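Local coordinates for alkylhalidase CmlS (Streptomyces venezuelae, PDB 3I3L), which is a flavin-dependent halogenase of chloramphenicol biosynthesis that holds its FAD by a covalent bond, at residues A[297-305]-A[314-322]; A[351-361]-A[488-498]. All blocks are in the same frame, centred on the assembly; numbering follows the deposited sequence.

Interaction 1. Residues A[297-305]-A[314-322]; sequences DWSYDTEVF and GDAACFTDP. With FAD (flavin-adenine dinucleotide), chain B.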
loop_
_atom_site.group_PDB
_atom_site.type_symbol
_atom_site.label_atom_id
_atom_site.label_comp_id
_atom_site.label_asym_id
_atom_site.label_seq_id
_atom_site.Cartn_x
_atom_site.Cartn_y
_atom_site.Cartn_z
ATOM N N ASP A 297 13.376 9.680 4.536
ATOM C CA ASP A 297 12.422 8.625 4.215
ATOM C C ASP A 297 12.634 8.229 2.776
ATOM O O ASP A 297 11.835 8.508 1.939
ATOM C CB ASP A 297 10.979 9.130 4.413
ATOM C CG ASP A 297 10.430 8.781 5.785
ATOM O OD1 ASP A 297 9.314 9.206 6.097
ATOM O OD2 ASP A 297 11.140 8.103 6.580
ATOM N N TRP A 298 13.752 7.613 2.466
ATOM C CA TRP A 298 13.958 7.094 1.082
ATOM C C TRP A 298 13.209 5.828 0.827
ATOM O O TRP A 298 13.159 4.971 1.693
ATOM C CB TRP A 298 15.427 6.781 0.885
ATOM C CG TRP A 298 16.328 7.949 1.171
ATOM C CD1 TRP A 298 15.972 9.172 1.645
ATOM C CD2 TRP A 298 17.733 7.980 0.976
ATOM N NE1 TRP A 298 17.074 9.946 1.762
ATOM C CE2 TRP A 298 18.170 9.236 1.348
ATOM C CE3 TRP A 298 18.660 7.046 0.476
ATOM C CZ2 TRP A 298 19.511 9.614 1.287
ATOM C CZ3 TRP A 298 19.974 7.397 0.403
ATOM C CH2 TRP A 298 20.407 8.682 0.822
ATOM N N SER A 299 12.690 5.669 -0.391
ATOM C CA SER A 299 12.190 4.410 -0.858
ATOM C C SER A 299 13.319 3.375 -0.979
ATOM O O SER A 299 14.424 3.748 -1.281
ATOM C CB SER A 299 11.559 4.609 -2.214
ATOM O OG SER A 299 10.394 5.432 -2.156
ATOM N N TYR A 300 13.030 2.101 -0.722
ATOM C CA TYR A 300 13.935 0.955 -0.938
ATOM C C TYR A 300 13.093 -0.319 -0.853
ATOM O O TYR A 300 12.046 -0.339 -0.174
ATOM C CB TYR A 300 14.980 0.875 0.189
ATOM C CG TYR A 300 14.399 0.867 1.609
ATOM C CD1 TYR A 300 13.854 -0.306 2.165
ATOM C CD2 TYR A 300 14.345 2.045 2.374
ATOM C CE1 TYR A 300 13.373 -0.326 3.463
ATOM C CE2 TYR A 300 13.834 2.058 3.690
ATOM C CZ TYR A 300 13.340 0.865 4.215
ATOM O OH TYR A 300 12.811 0.902 5.462
ATOM N N ASP A 301 13.523 -1.383 -1.531
ATOM C CA ASP A 301 12.994 -2.709 -1.186
ATOM C C ASP A 301 14.128 -3.591 -0.734
ATOM O O ASP A 301 15.144 -3.059 -0.225
ATOM C CB ASP A 301 12.153 -3.320 -2.369
ATOM C CG ASP A 301 12.952 -3.463 -3.637
ATOM O OD1 ASP A 301 14.068 -2.884 -3.730
ATOM O OD2 ASP A 301 12.457 -4.130 -4.562
ATOM N N THR A 302 13.986 -4.924 -0.908
ATOM C CA THR A 302 15.014 -5.892 -0.413
ATOM C C THR A 302 15.191 -6.884 -1.526
ATOM O O THR A 302 14.263 -7.170 -2.248
ATOM C CB THR A 302 14.532 -6.839 0.718
ATOM O OG1 THR A 302 13.454 -6.265 1.497
ATOM C CG2 THR A 302 15.603 -7.254 1.536
ATOM N N GLU A 303 16.369 -7.473 -1.594
ATOM C CA GLU A 303 16.583 -8.603 -2.460
ATOM C C GLU A 303 15.761 -9.790 -1.948
ATOM O O GLU A 303 15.299 -10.599 -2.749
ATOM C CB GLU A 303 18.076 -8.954 -2.449
ATOM C CG GLU A 303 18.509 -9.947 -3.451
ATOM C CD GLU A 303 20.062 -10.113 -3.538
ATOM O OE1 GLU A 303 20.828 -9.535 -2.706
ATOM O OE2 GLU A 303 20.509 -10.813 -4.491
ATOM N N VAL A 304 15.588 -9.879 -0.625
ATOM C CA VAL A 304 14.958 -11.039 0.045
ATOM C C VAL A 304 13.904 -10.578 1.064
ATOM O O VAL A 304 14.233 -9.966 2.052
ATOM C CB VAL A 304 16.041 -11.965 0.741
ATOM C CG1 VAL A 304 15.440 -13.314 1.249
ATOM C CG2 VAL A 304 17.202 -12.323 -0.258
ATOM N N PHE A 305 12.631 -10.875 0.818
ATOM C CA PHE A 305 11.587 -10.468 1.785
ATOM C C PHE A 305 11.459 -11.551 2.880
ATOM O O PHE A 305 11.037 -11.251 3.979
ATOM C CB PHE A 305 10.239 -10.266 1.080
ATOM C CG PHE A 305 10.201 -9.062 0.172
ATOM C CD1 PHE A 305 9.766 -7.844 0.656
ATOM C CD2 PHE A 305 10.645 -9.127 -1.136
ATOM C CE1 PHE A 305 9.709 -6.728 -0.207
ATOM C CE2 PHE A 305 10.610 -8.003 -1.951
ATOM C CZ PHE A 305 10.161 -6.843 -1.506
ATOM N N GLY A 314 6.603 -4.882 6.871
ATOM C CA GLY A 314 6.554 -3.445 7.003
ATOM C C GLY A 314 7.856 -2.774 6.584
ATOM O O GLY A 314 8.524 -3.278 5.726
ATOM N N ASP A 315 8.210 -1.649 7.219
ATOM C CA ASP A 315 9.393 -0.878 6.778
ATOM C C ASP A 315 10.660 -1.722 6.866
ATOM O O ASP A 315 11.635 -1.439 6.180
ATOM C CB ASP A 315 9.584 0.396 7.609
ATOM C CG ASP A 315 8.537 1.460 7.337
ATOM O OD1 ASP A 315 7.607 1.266 6.524
ATOM O OD2 ASP A 315 8.599 2.476 8.003
ATOM N N ALA A 316 10.653 -2.783 7.685
ATOM C CA ALA A 316 11.816 -3.659 7.773
ATOM C C ALA A 316 12.094 -4.306 6.417
ATOM O O ALA A 316 13.241 -4.653 6.107
ATOM C CB ALA A 316 11.629 -4.777 8.906
ATOM N N ALA A 317 11.032 -4.492 5.618
ATOM C CA ALA A 317 11.147 -5.085 4.262
ATOM C C ALA A 317 11.328 -4.008 3.194
ATOM O O ALA A 317 12.276 -4.040 2.421
ATOM C CB ALA A 317 9.876 -5.930 3.925
ATOM N N CYS A 318 10.392 -3.056 3.130
ATOM C CA CYS A 318 10.455 -2.054 2.104
ATOM C C CYS A 318 9.738 -0.844 2.563
ATOM O O CYS A 318 8.951 -0.945 3.489
ATOM C CB CYS A 318 9.893 -2.583 0.765
ATOM S SG CYS A 318 8.112 -2.955 0.788
ATOM N N PHE A 319 10.025 0.310 1.929
ATOM C CA PHE A 319 9.444 1.615 2.298
ATOM C C PHE A 319 8.965 2.326 1.022
ATOM O O PHE A 319 9.662 2.370 -0.023
ATOM C CB PHE A 319 10.461 2.517 3.005
ATOM C CG PHE A 319 9.873 3.820 3.478
ATOM C CD1 PHE A 319 9.287 3.893 4.720
ATOM C CD2 PHE A 319 9.845 4.946 2.648
ATOM C CE1 PHE A 319 8.667 5.052 5.160
ATOM C CE2 PHE A 319 9.266 6.135 3.072
ATOM C CZ PHE A 319 8.682 6.205 4.342
ATOM N N THR A 320 7.741 2.822 1.079
ATOM C CA THR A 320 7.080 3.386 -0.074
ATOM C C THR A 320 6.893 4.847 0.265
ATOM O O THR A 320 6.534 5.166 1.398
ATOM C CB THR A 320 5.649 2.715 -0.296
ATOM O OG1 THR A 320 4.971 2.619 0.989
ATOM C CG2 THR A 320 5.752 1.329 -0.864
ATOM N N ASP A 321 7.186 5.725 -0.705
ATOM C CA ASP A 321 6.863 7.160 -0.654
ATOM C C ASP A 321 5.449 7.330 -0.162
ATOM O O ASP A 321 4.509 6.782 -0.751
ATOM C CB ASP A 321 6.946 7.697 -2.098
ATOM C CG ASP A 321 6.687 9.193 -2.185
ATOM O OD1 ASP A 321 5.732 9.682 -1.525
ATOM O OD2 ASP A 321 7.444 9.886 -2.926
ATOM N N PRO A 322 5.285 8.047 0.949
ATOM C CA PRO A 322 4.027 8.122 1.690
ATOM C C PRO A 322 2.913 8.972 1.028
ATOM O O PRO A 322 1.908 9.296 1.692
ATOM C CB PRO A 322 4.451 8.780 3.016
ATOM C CG PRO A 322 5.663 9.669 2.598
ATOM C CD PRO A 322 6.393 8.719 1.653
HETATM P PA FAD B . 7.463 1.131 12.790
HETATM O O1A FAD B . 8.733 1.934 12.631
HETATM O O2A FAD B . 6.194 1.904 12.890
HETATM O O5B FAD B . 7.631 0.187 14.112
HETATM C C5B FAD B . 8.832 -0.522 14.337
HETATM C C4B FAD B . 9.129 -0.682 15.845
HETATM O O4B FAD B . 10.313 -1.504 15.970
HETATM C C3B FAD B . 9.438 0.628 16.529
HETATM O O3B FAD B . 8.522 0.849 17.558
HETATM C C2B FAD B . 10.854 0.452 17.100
HETATM O O2B FAD B . 10.936 0.929 18.406
HETATM C C1B FAD B . 11.072 -1.053 17.067
HETATM N N9A FAD B . 12.427 -1.540 16.892
HETATM C C8A FAD B . 13.355 -1.111 15.989
HETATM N N7A FAD B . 14.475 -1.853 16.135
HETATM C C5A FAD B . 14.310 -2.699 17.178
HETATM C C6A FAD B . 15.142 -3.644 17.750
HETATM N N6A FAD B . 16.356 -3.859 17.277
HETATM N N1A FAD B . 14.646 -4.392 18.784
HETATM C C2A FAD B . 13.382 -4.196 19.281
HETATM N N3A FAD B . 12.573 -3.269 18.698
HETATM C C4A FAD B . 13.024 -2.529 17.660
HETATM N N1 FAD B . 2.171 5.535 6.710
HETATM C C2 FAD B . 0.792 5.595 6.599
HETATM O O2 FAD B . 0.177 4.537 6.593
HETATM N N3 FAD B . 0.137 6.792 6.476
HETATM C C4 FAD B . 0.833 7.971 6.463
HETATM O O4 FAD B . 0.195 9.069 6.371
HETATM C C4X FAD B . 2.226 7.922 6.541
HETATM N N5 FAD B . 2.951 9.082 6.549
HETATM C C5X FAD B . 4.313 9.028 6.733
HETATM C C6 FAD B . 5.067 10.210 6.730
HETATM C C7 FAD B . 6.435 10.144 6.834
HETATM C C7M FAD B . 7.274 11.399 6.854
HETATM C C8 FAD B . 7.031 8.897 6.998
HETATM C C8M FAD B . 8.487 8.784 7.215
HETATM C C9 FAD B . 6.300 7.705 6.959
HETATM C C9A FAD B . 4.923 7.806 6.830
HETATM N N10 FAD B . 4.215 6.639 6.857
HETATM C C10 FAD B . 2.886 6.680 6.666
HETATM C "C1'" FAD B . 5.015 5.382 6.839
HETATM C "C2'" FAD B . 4.648 4.517 8.022
HETATM O "O2'" FAD B . 4.724 5.292 9.150
HETATM C "C3'" FAD B . 5.451 3.254 8.175
HETATM O "O3'" FAD B . 5.291 2.457 7.022
HETATM C "C4'" FAD B . 4.947 2.421 9.401
HETATM O "O4'" FAD B . 5.231 3.061 10.615
HETATM C "C5'" FAD B . 5.665 1.079 9.435
HETATM O "O5'" FAD B . 5.176 0.290 10.480
HETATM P P FAD B . 6.186 -0.779 11.055
HETATM O O1P FAD B . 6.845 -1.515 9.910
HETATM O O2P FAD B . 5.499 -1.592 12.147
HETATM O O3P FAD B . 7.439 0.067 11.633
#
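F319 packs its CB over one face of the Y300 ring, 3.8 Å from the ring centroid, in the tightly packed part of the contact between the end of strand 287-302 and the loop after strand 310-312. The backbones meet here in a single antiparallel hydrogen-bonded pair: F319 N gives a bond of 3.0 Å to Y300 O with an N-H...O angle of 163°, whereas the return bond from Y300 N to F319 O is weak. With CG anti to its backbone N (chi1 -176°), F319 sends its ring back along residues 297-299. F319 CZ lies 3.4 Å from D297 CG, the carboxylate and ring planes being 42° apart, and the rim of the F319 ring meets the flavin at C9.

Two hydroxyls of the strand grip loop carbonyls. Y300 OH donates to D315 O over 2.7 Å, tilted from the carbonyl plane, and is also bonded to S186; T302 OG1 donates to A317 O, again at 2.7 Å.

Packing thins toward F305, whose CD1 touches A317 CB and whose edge reaches C318 SG at 4.2 Å from CE1. At the more open side, W298 points its CB away from the loop, though its backbone O still meets the F319 ring, and D301 turns its carboxylate outward.

The chemistry culminates at FAD. D297 OD1 is joined to C8M at 1.5 Å, consistent with an ester linkage through the flavin 8-methyl carbon, while D315 takes a hydrogen bond from ribityl O3' on OD1 and donates its backbone N to phosphate O1P. The strand thus supplies the covalent tether, and the loop packs F319 and P322 on the ring system and binds the ribityl and phosphate groups through D315; the bonds between strand and loop probably help fix the cofactor from flavin ring to first phosphate.

Interaction 2. Residues A[351-361]-A[488-498]; sequences EKDAVHAWYNR and HYRVEPIGFRL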
loop_
_atom_site.group_PDB
_atom_site.type_symbol
_atom_site.label_atom_id
_atom_site.label_comp_id
_atom_site.label_asym_id
_atom_site.label_seq_id
_atom_site.Cartn_x
_atom_site.Cartn_y
_atom_site.Cartn_z
ATOM N N GLU A 351 6.309 -27.606 1.909
ATOM C CA GLU A 351 5.851 -26.495 1.075
ATOM C C GLU A 351 6.729 -25.257 1.359
ATOM O O GLU A 351 6.421 -24.169 0.895
ATOM C CB GLU A 351 4.369 -26.176 1.400
ATOM C CG GLU A 351 3.367 -27.250 0.880
ATOM C CD GLU A 351 1.932 -26.908 1.185
ATOM O OE1 GLU A 351 1.611 -25.704 1.281
ATOM O OE2 GLU A 351 1.103 -27.839 1.385
ATOM N N LYS A 352 7.791 -25.432 2.151
ATOM C CA LYS A 352 8.622 -24.335 2.585
ATOM C C LYS A 352 8.999 -23.374 1.484
ATOM O O LYS A 352 8.785 -22.177 1.626
ATOM C CB LYS A 352 9.899 -24.812 3.242
ATOM C CG LYS A 352 10.853 -23.627 3.528
ATOM C CD LYS A 352 12.317 -24.086 3.659
ATOM C CE LYS A 352 13.226 -22.886 4.030
ATOM N NZ LYS A 352 14.713 -23.279 4.222
ATOM N N ASP A 353 9.558 -23.904 0.407
ATOM C CA ASP A 353 10.066 -23.116 -0.694
ATOM C C ASP A 353 8.969 -22.371 -1.414
ATOM O O ASP A 353 9.086 -21.172 -1.687
ATOM C CB ASP A 353 10.829 -24.002 -1.697
ATOM C CG ASP A 353 12.224 -24.438 -1.153
ATOM O OD1 ASP A 353 12.803 -23.781 -0.264
ATOM O OD2 ASP A 353 12.766 -25.441 -1.645
ATOM N N ALA A 354 7.888 -23.079 -1.683
ATOM C CA ALA A 354 6.760 -22.515 -2.375
ATOM C C ALA A 354 6.155 -21.367 -1.541
ATOM O O ALA A 354 5.735 -20.359 -2.082
ATOM C CB ALA A 354 5.725 -23.609 -2.641
ATOM N N VAL A 355 6.119 -21.531 -0.224
ATOM C CA VAL A 355 5.476 -20.506 0.617
ATOM C C VAL A 355 6.353 -19.247 0.653
ATOM O O VAL A 355 5.840 -18.149 0.638
ATOM C CB VAL A 355 5.199 -21.026 2.078
ATOM C CG1 VAL A 355 4.953 -19.889 3.038
ATOM C CG2 VAL A 355 3.956 -21.998 2.119
ATOM N N HIS A 356 7.668 -19.421 0.759
ATOM C CA HIS A 356 8.536 -18.275 0.760
ATOM C C HIS A 356 8.482 -17.579 -0.627
ATOM O O HIS A 356 8.496 -16.367 -0.689
ATOM C CB HIS A 356 9.965 -18.712 1.049
ATOM C CG HIS A 356 10.291 -18.755 2.498
ATOM N ND1 HIS A 356 10.149 -17.659 3.320
ATOM C CD2 HIS A 356 10.834 -19.730 3.267
ATOM C CE1 HIS A 356 10.560 -17.959 4.540
ATOM N NE2 HIS A 356 10.936 -19.219 4.553
ATOM N N ALA A 357 8.461 -18.360 -1.702
ATOM C CA ALA A 357 8.375 -17.797 -3.026
ATOM C C ALA A 357 7.080 -17.013 -3.172
ATOM O O ALA A 357 7.079 -15.985 -3.796
ATOM C CB ALA A 357 8.526 -18.898 -4.136
ATOM N N TRP A 358 5.989 -17.485 -2.570
ATOM C CA TRP A 358 4.767 -16.733 -2.588
ATOM C C TRP A 358 4.890 -15.408 -1.765
ATOM O O TRP A 358 4.423 -14.354 -2.195
ATOM C CB TRP A 358 3.560 -17.585 -2.151
ATOM C CG TRP A 358 2.345 -16.731 -1.860
ATOM C CD1 TRP A 358 1.399 -16.321 -2.756
ATOM C CD2 TRP A 358 1.951 -16.177 -0.581
ATOM N NE1 TRP A 358 0.439 -15.582 -2.127
ATOM C CE2 TRP A 358 0.771 -15.433 -0.803
ATOM C CE3 TRP A 358 2.474 -16.241 0.707
ATOM C CZ2 TRP A 358 0.113 -14.752 0.221
ATOM C CZ3 TRP A 358 1.831 -15.554 1.720
ATOM C CH2 TRP A 358 0.659 -14.846 1.483
ATOM N N TYR A 359 5.473 -15.470 -0.575
ATOM C CA TYR A 359 5.609 -14.249 0.237
ATOM C C TYR A 359 6.489 -13.203 -0.515
ATOM O O TYR A 359 6.155 -12.044 -0.536
ATOM C CB TYR A 359 6.209 -14.584 1.621
ATOM C CG TYR A 359 6.246 -13.388 2.574
ATOM C CD1 TYR A 359 5.101 -12.986 3.285
ATOM C CD2 TYR A 359 7.399 -12.629 2.696
ATOM C CE1 TYR A 359 5.137 -11.836 4.126
ATOM C CE2 TYR A 359 7.470 -11.535 3.532
ATOM C CZ TYR A 359 6.340 -11.143 4.252
ATOM O OH TYR A 359 6.423 -10.022 5.071
ATOM N N ASN A 360 7.589 -13.661 -1.149
ATOM C CA ASN A 360 8.498 -12.754 -1.857
ATOM C C ASN A 360 7.850 -12.125 -3.095
ATOM O O ASN A 360 7.901 -10.906 -3.284
ATOM C CB ASN A 360 9.795 -13.476 -2.299
ATOM C CG ASN A 360 10.769 -13.650 -1.176
ATOM O OD1 ASN A 360 11.674 -12.826 -1.023
ATOM N ND2 ASN A 360 10.598 -14.733 -0.365
ATOM N N ARG A 361 7.213 -12.960 -3.913
ATOM C CA ARG A 361 6.530 -12.475 -5.114
ATOM C C ARG A 361 5.448 -11.463 -4.770
ATOM O O ARG A 361 5.357 -10.398 -5.381
ATOM C CB ARG A 361 5.907 -13.634 -5.856
ATOM C CG ARG A 361 5.006 -13.207 -6.972
ATOM C CD ARG A 361 4.414 -14.466 -7.659
ATOM N NE ARG A 361 3.913 -14.129 -8.987
ATOM C CZ ARG A 361 2.633 -14.134 -9.334
ATOM N NH1 ARG A 361 1.721 -14.442 -8.420
ATOM N NH2 ARG A 361 2.274 -13.829 -10.596
ATOM N N HIS A 488 -1.296 -21.728 -6.308
ATOM C CA HIS A 488 -1.133 -20.399 -5.758
ATOM C C HIS A 488 -1.654 -20.392 -4.305
ATOM O O HIS A 488 -2.455 -21.233 -3.916
ATOM C CB HIS A 488 -1.872 -19.356 -6.632
ATOM C CG HIS A 488 -1.449 -17.943 -6.365
ATOM N ND1 HIS A 488 -0.235 -17.436 -6.784
ATOM C CD2 HIS A 488 -2.051 -16.947 -5.661
ATOM C CE1 HIS A 488 -0.111 -16.187 -6.366
ATOM N NE2 HIS A 488 -1.199 -15.865 -5.675
ATOM N N TYR A 489 -1.204 -19.446 -3.514
ATOM C CA TYR A 489 -1.708 -19.276 -2.172
ATOM C C TYR A 489 -2.592 -18.078 -2.041
ATOM O O TYR A 489 -2.472 -17.088 -2.809
ATOM C CB TYR A 489 -0.555 -19.196 -1.180
ATOM C CG TYR A 489 0.253 -20.487 -1.061
ATOM C CD1 TYR A 489 -0.277 -21.607 -0.400
ATOM C CD2 TYR A 489 1.512 -20.592 -1.580
ATOM C CE1 TYR A 489 0.445 -22.779 -0.276
ATOM C CE2 TYR A 489 2.262 -21.788 -1.456
ATOM C CZ TYR A 489 1.704 -22.846 -0.771
ATOM O OH TYR A 489 2.411 -24.000 -0.638
ATOM N N ARG A 490 -3.485 -18.150 -1.068
ATOM C CA ARG A 490 -4.321 -17.004 -0.754
ATOM C C ARG A 490 -4.620 -17.024 0.729
ATOM O O ARG A 490 -4.910 -18.070 1.268
ATOM C CB ARG A 490 -5.593 -17.034 -1.646
ATOM C CG ARG A 490 -6.858 -16.397 -1.112
ATOM C CD ARG A 490 -7.922 -17.487 -0.702
ATOM N NE ARG A 490 -9.262 -16.969 -0.287
ATOM C CZ ARG A 490 -9.745 -15.735 -0.540
ATOM N NH1 ARG A 490 -9.027 -14.821 -1.192
ATOM N NH2 ARG A 490 -10.958 -15.393 -0.122
ATOM N N VAL A 491 -4.533 -15.877 1.402
ATOM C CA VAL A 491 -4.941 -15.812 2.793
ATOM C C VAL A 491 -6.454 -15.763 2.894
ATOM O O VAL A 491 -7.053 -14.838 2.403
ATOM C CB VAL A 491 -4.383 -14.558 3.448
ATOM C CG1 VAL A 491 -4.900 -14.430 4.849
ATOM C CG2 VAL A 491 -2.790 -14.605 3.420
ATOM N N GLU A 492 -7.073 -16.740 3.558
ATOM C CA GLU A 492 -8.523 -16.709 3.813
ATOM C C GLU A 492 -8.876 -15.575 4.759
ATOM O O GLU A 492 -8.325 -15.490 5.844
ATOM C CB GLU A 492 -8.964 -18.071 4.421
ATOM C CG GLU A 492 -10.465 -18.314 4.385
ATOM C CD GLU A 492 -11.166 -17.579 5.470
ATOM O OE1 GLU A 492 -10.725 -17.640 6.641
ATOM O OE2 GLU A 492 -12.172 -16.896 5.179
ATOM N N PRO A 493 -9.814 -14.691 4.382
ATOM C CA PRO A 493 -9.959 -13.434 5.189
ATOM C C PRO A 493 -10.510 -13.605 6.586
ATOM O O PRO A 493 -10.172 -12.836 7.484
ATOM C CB PRO A 493 -10.910 -12.554 4.346
ATOM C CG PRO A 493 -11.615 -13.565 3.415
ATOM C CD PRO A 493 -10.575 -14.628 3.115
ATOM N N ILE A 494 -11.361 -14.600 6.804
ATOM C CA ILE A 494 -12.007 -14.708 8.129
ATOM C C ILE A 494 -11.104 -15.354 9.196
ATOM O O ILE A 494 -11.000 -14.854 10.315
ATOM C CB ILE A 494 -13.342 -15.490 8.047
ATOM C CG1 ILE A 494 -14.253 -14.849 6.991
ATOM C CG2 ILE A 494 -14.026 -15.598 9.443
ATOM C CD1 ILE A 494 -15.706 -15.144 7.169
ATOM N N GLY A 495 -10.450 -16.438 8.843
ATOM C CA GLY A 495 -9.655 -17.165 9.818
ATOM C C GLY A 495 -8.156 -17.003 9.604
ATOM O O GLY A 495 -7.388 -17.426 10.417
ATOM N N PHE A 496 -7.748 -16.387 8.492
ATOM C CA PHE A 496 -6.355 -16.042 8.222
ATOM C C PHE A 496 -5.445 -17.211 7.827
ATOM O O PHE A 496 -4.220 -17.051 7.813
ATOM C CB PHE A 496 -5.765 -15.262 9.370
ATOM C CG PHE A 496 -6.320 -13.879 9.488
ATOM C CD1 PHE A 496 -6.084 -12.938 8.488
ATOM C CD2 PHE A 496 -7.107 -13.522 10.543
ATOM C CE1 PHE A 496 -6.629 -11.645 8.593
ATOM C CE2 PHE A 496 -7.624 -12.221 10.677
ATOM C CZ PHE A 496 -7.369 -11.275 9.705
ATOM N N ARG A 497 -6.001 -18.372 7.486
ATOM C CA ARG A 497 -5.120 -19.487 7.109
ATOM C C ARG A 497 -4.644 -19.224 5.693
ATOM O O ARG A 497 -5.383 -18.660 4.886
ATOM C CB ARG A 497 -5.843 -20.875 7.154
ATOM C CG ARG A 497 -6.508 -21.251 8.549
ATOM C CD ARG A 497 -5.447 -21.803 9.563
ATOM N NE ARG A 497 -5.980 -21.846 10.924
ATOM C CZ ARG A 497 -5.271 -22.031 12.027
ATOM N NH1 ARG A 497 -3.943 -22.270 11.976
ATOM N NH2 ARG A 497 -5.895 -21.967 13.209
ATOM N N LEU A 498 -3.463 -19.735 5.365
ATOM C CA LEU A 498 -3.012 -19.720 4.016
ATOM C C LEU A 498 -3.562 -20.938 3.295
ATOM O O LEU A 498 -3.197 -22.069 3.603
ATOM C CB LEU A 498 -1.462 -19.694 3.950
ATOM C CG LEU A 498 -0.911 -19.290 2.578
ATOM C CD1 LEU A 498 -1.206 -17.839 2.303
ATOM C CD2 LEU A 498 0.642 -19.608 2.440
HETATM O O HOH W 1 -2.493 -14.282 -2.441
#
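W358 presents one face of its indole to Y489 and L498: Y489 CB stands 3.7 Å from the centroid of the W358 five-membered ring, almost on the ring normal, and L498 CD1 lies over the six-membered ring. The first torsion of W358 (chi1 167°) swings the indole out from the helix to the strand, where W358 CH2 also meets V491 CG2 at 4.0 Å. The Y489 ring turns an edge toward the indole face in an offset edge-to-face pair, planes 72° apart, while V355 CG2 packs against Y489 CZ and L498 CD2.

Farther out, the indole edge points at the H488 face, completing an aromatic cluster. A water bridges W358 NE1 and Y489 O, accepting from the former and donating to the latter. On the H488 side, R361 NH1 approaches H488 CE1 at 3.3 Å, the guanidinium also salt-bridged to D511. At the helix start, Y489 OH donates to E351 OE1 over 2.7 Å, coming from above the carboxylate plane; R344 is a second partner of that oxygen.

Helix 352-361 and strand 488-491 cross at -66°, their axes 9.1 Å apart: an aromatic-centred helix-on-sheet packing that joins the FAD-binding region to the antiparallel sheet of the C-terminal region.

Interaction 1 is a buried contact beside the cofactor, its centre about 11 Å from the centre of the chain; interaction 2 has its centre farther out, about 18 Å from the chain centre, is partly buried and stands away from the annotated sites. Their chemistry follows this placement: backbone pairing, hydroxyl-to-carbonyl bonds and a covalent flavin link in the first, aromatic and aliphatic packing with a charged rim in the second. Helix 352-382 connects them. Its first turns carry interaction 2, and N360 OD1 probably accepts a hydrogen bond from F305 N of interaction 1 at 2.8 Å. Farther along, Y363 packs on F305, A317 and C318, and Y370 and Y378 hydrogen-bond to D321.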